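Local coordinates for ribokinase RBSK (Mycobacterium tuberculosis, PDB 3GO6), which phosphorylates D-ribose at its 5-hydroxyl with ATP and a divalent metal ion, as a homodimeric sugar kinase of the PfkB family, at the interface of chains A and B. Coordinates in Å, arbitrary orientation; residue numbers count along the deposited sequence, not the author numbering. Chains: chain A/B, Ribokinase RBSK.

The interface of chains A and B. Residues chain A 34, 36, 40, 44-48; chain B 124-126.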
ATOM      1  N   PHE A  34       7.336   0.504  -0.970  1.00 15.36           N
ATOM      2  CA  PHE A  34       7.439   1.957  -0.888  1.00 15.95           C
ATOM      3  C   PHE A  34       8.828   2.309  -0.368  1.00 17.63           C
ATOM      4  O   PHE A  34       9.299   1.728   0.626  1.00 17.99           O
ATOM      5  CB  PHE A  34       6.436   2.529   0.118  1.00 15.21           C
ATOM      6  CG  PHE A  34       4.976   2.350  -0.261  1.00 15.08           C
ATOM      7  CD1 PHE A  34       4.242   3.427  -0.740  1.00 14.59           C
ATOM      8  CD2 PHE A  34       4.332   1.130  -0.073  1.00 13.49           C
ATOM      9  CE1 PHE A  34       2.872   3.299  -1.066  1.00 14.95           C
ATOM     10  CE2 PHE A  34       2.967   0.976  -0.398  1.00 12.77           C
ATOM     11  CZ  PHE A  34       2.238   2.057  -0.898  1.00 14.14           C
ATOM     12  N   VAL A  36      10.967   5.290   1.396  1.00 19.19           N
ATOM     13  CA  VAL A  36      10.815   6.516   2.184  1.00 20.13           C
ATOM     14  C   VAL A  36      12.187   6.966   2.732  1.00 21.46           C
ATOM     15  O   VAL A  36      13.167   6.212   2.680  1.00 20.22           O
ATOM     16  CB  VAL A  36       9.854   6.304   3.396  1.00 19.86           C
ATOM     17  CG1 VAL A  36       8.420   5.960   2.910  1.00 19.86           C
ATOM     18  CG2 VAL A  36      10.377   5.211   4.330  1.00 19.51           C
ATOM     19  N   PRO A  40       7.360   5.682   8.715  1.00 26.70           N
ATOM     20  CA  PRO A  40       6.321   6.478   9.391  1.00 27.32           C
ATOM     21  C   PRO A  40       6.151   6.073  10.862  1.00 27.87           C
ATOM     22  O   PRO A  40       6.249   4.887  11.204  1.00 27.40           O
ATOM     23  CB  PRO A  40       5.037   6.149   8.605  1.00 27.32           C
ATOM     24  CG  PRO A  40       5.502   5.554   7.293  1.00 27.69           C
ATOM     25  CD  PRO A  40       6.813   4.882   7.593  1.00 26.88           C
ATOM     26  N   GLU A  44       1.499   9.718  11.890  1.00 29.14           N
ATOM     27  CA  GLU A  44       2.168  10.485  10.850  1.00 30.00           C
ATOM     28  C   GLU A  44       1.587  10.260   9.445  1.00 29.94           C
ATOM     29  O   GLU A  44       1.035   9.191   9.152  1.00 29.20           O
ATOM     30  CB  GLU A  44       3.646  10.097  10.845  1.00 30.24           C
ATOM     31  CG  GLU A  44       4.574  11.234  10.592  1.00 32.20           C
ATOM     32  CD  GLU A  44       6.044  10.812  10.489  1.00 32.62           C
ATOM     33  OE1 GLU A  44       6.456   9.792  11.099  1.00 30.44           O
ATOM     34  OE2 GLU A  44       6.782  11.533   9.768  1.00 36.60           O
ATOM     35  N   THR A  45       1.731  11.258   8.576  1.00 29.61           N
ATOM     36  CA  THR A  45       1.456  11.082   7.148  1.00 29.57           C
ATOM     37  C   THR A  45       2.755  11.257   6.394  1.00 29.68           C
ATOM     38  O   THR A  45       3.426  12.276   6.540  1.00 30.70           O
ATOM     39  CB  THR A  45       0.396  12.060   6.628  1.00 29.67           C
ATOM     40  OG1 THR A  45      -0.806  11.880   7.377  1.00 30.89           O
ATOM     41  CG2 THR A  45       0.099  11.807   5.150  1.00 29.35           C
ATOM     42  N   VAL A  46       3.131  10.255   5.608  1.00 28.34           N
ATOM     43  CA  VAL A  46       4.410  10.260   4.932  1.00 27.99           C
ATOM     44  C   VAL A  46       4.221  10.121   3.427  1.00 28.08           C
ATOM     45  O   VAL A  46       3.385   9.330   2.960  1.00 26.75           O
ATOM     46  CB  VAL A  46       5.326   9.135   5.477  1.00 27.87           C
ATOM     47  CG1 VAL A  46       6.594   8.993   4.648  1.00 27.91           C
ATOM     48  CG2 VAL A  46       5.668   9.404   6.950  1.00 28.04           C
ATOM     49  N   LEU A  47       4.984  10.912   2.679  1.00 27.48           N
ATOM     50  CA  LEU A  47       5.009  10.813   1.228  1.00 28.56           C
ATOM     51  C   LEU A  47       6.171   9.940   0.771  1.00 27.76           C
ATOM     52  O   LEU A  47       7.347  10.265   1.019  1.00 27.86           O
ATOM     53  CB  LEU A  47       5.083  12.209   0.584  1.00 28.91           C
ATOM     54  CG  LEU A  47       5.107  12.313  -0.946  1.00 29.60           C
ATOM     55  CD1 LEU A  47       3.919  11.592  -1.615  1.00 31.08           C
ATOM     56  CD2 LEU A  47       5.122  13.791  -1.323  1.00 30.59           C
ATOM     57  N   ALA A  48       5.843   8.819   0.121  1.00 26.66           N
ATOM     58  CA  ALA A  48       6.859   7.892  -0.392  1.00 25.80           C
ATOM     59  C   ALA A  48       7.555   8.445  -1.615  1.00 25.61           C
ATOM     60  O   ALA A  48       6.949   9.162  -2.414  1.00 25.59           O
ATOM     61  CB  ALA A  48       6.249   6.547  -0.733  1.00 25.43           C
TER
ATOM     62  N   VAL B 124      -0.423   7.137   7.854  1.00 22.35           N
ATOM     63  CA  VAL B 124      -0.755   7.228   6.440  1.00 21.42           C
ATOM     64  C   VAL B 124       0.513   7.299   5.609  1.00 21.18           C
ATOM     65  O   VAL B 124       1.432   8.076   5.926  1.00 21.26           O
ATOM     66  CB  VAL B 124      -1.699   8.430   6.166  1.00 21.18           C
ATOM     67  CG1 VAL B 124      -1.980   8.596   4.692  1.00 22.47           C
ATOM     68  CG2 VAL B 124      -3.012   8.260   6.914  1.00 21.52           C
ATOM     69  N   LEU B 125       0.585   6.460   4.570  1.00 19.74           N
ATOM     70  CA  LEU B 125       1.706   6.456   3.649  1.00 19.42           C
ATOM     71  C   LEU B 125       1.167   6.586   2.238  1.00 19.42           C
ATOM     72  O   LEU B 125       0.298   5.807   1.822  1.00 19.48           O
ATOM     73  CB  LEU B 125       2.506   5.158   3.813  1.00 19.67           C
ATOM     74  CG  LEU B 125       3.676   4.918   2.866  1.00 20.40           C
ATOM     75  CD1 LEU B 125       4.771   5.961   3.061  1.00 22.02           C
ATOM     76  CD2 LEU B 125       4.219   3.537   3.103  1.00 22.69           C
ATOM     77  N   VAL B 126       1.658   7.574   1.498  1.00 18.99           N
ATOM     78  CA  VAL B 126       1.082   7.914   0.197  1.00 19.46           C
ATOM     79  C   VAL B 126       2.128   7.835  -0.903  1.00 19.22           C
ATOM     80  O   VAL B 126       3.276   8.267  -0.708  1.00 19.25           O
ATOM     81  CB  VAL B 126       0.463   9.352   0.201  1.00 20.25           C
ATOM     82  CG1 VAL B 126      -0.126   9.705  -1.167  1.00 21.71           C
ATOM     83  CG2 VAL B 126      -0.615   9.470   1.252  1.00 21.56           C
TER
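B:Val124 N donates to the carbonyl O of A:Glu44 over 2.8 Å, almost straight at 176°, and opens a ladder that joins strand 45-47 of one subunit to strand 122-127 of the other. The pairing is parallel and illustrates how PfkB-family ribokinases dimerise: lid strands of two subunits merge into shared sheet. The centre of this patch lies about 22 Å from A:Asp248, the predicted catalytic base, and the two-fold symmetry of the dimer gives it a twin with the chains exchanged. B:Val124 also accepts, its O bonded by A:Val46 N, a donor tilted 22° from the carbonyl plane. A:Val46 then returns a bond through its own O, 2.9 Å from B:Val126 N, and in the next rung A:Ala48 N donates to B:Val126 O at 2.8 Å. The main chain thus sets the register, while side chains cover the two sides of the ribbon. On one side B:Leu125 reaches into chain A, CG anti to its backbone N (chi1 176°), and its two methyls divide the work. B:Leu125 CD2 lies over one face of the A:Phe34 ring, offset toward the rim, 3.6 Å from A:Phe34 CG; the edge of that ring meets A:Ala48 CB in plane. B:Leu125 CD1 turns instead to the valines, touching A:Val36 CG1 at 3.7 Å and A:Val46 CG1 at 3.9 Å. On the opposite side A:Thr45 and B:Val124 run alongside each other, pointing the same way. A:Thr45 CG2 and B:Val124 CG1, each anti to its own backbone N, meet at 3.9 Å.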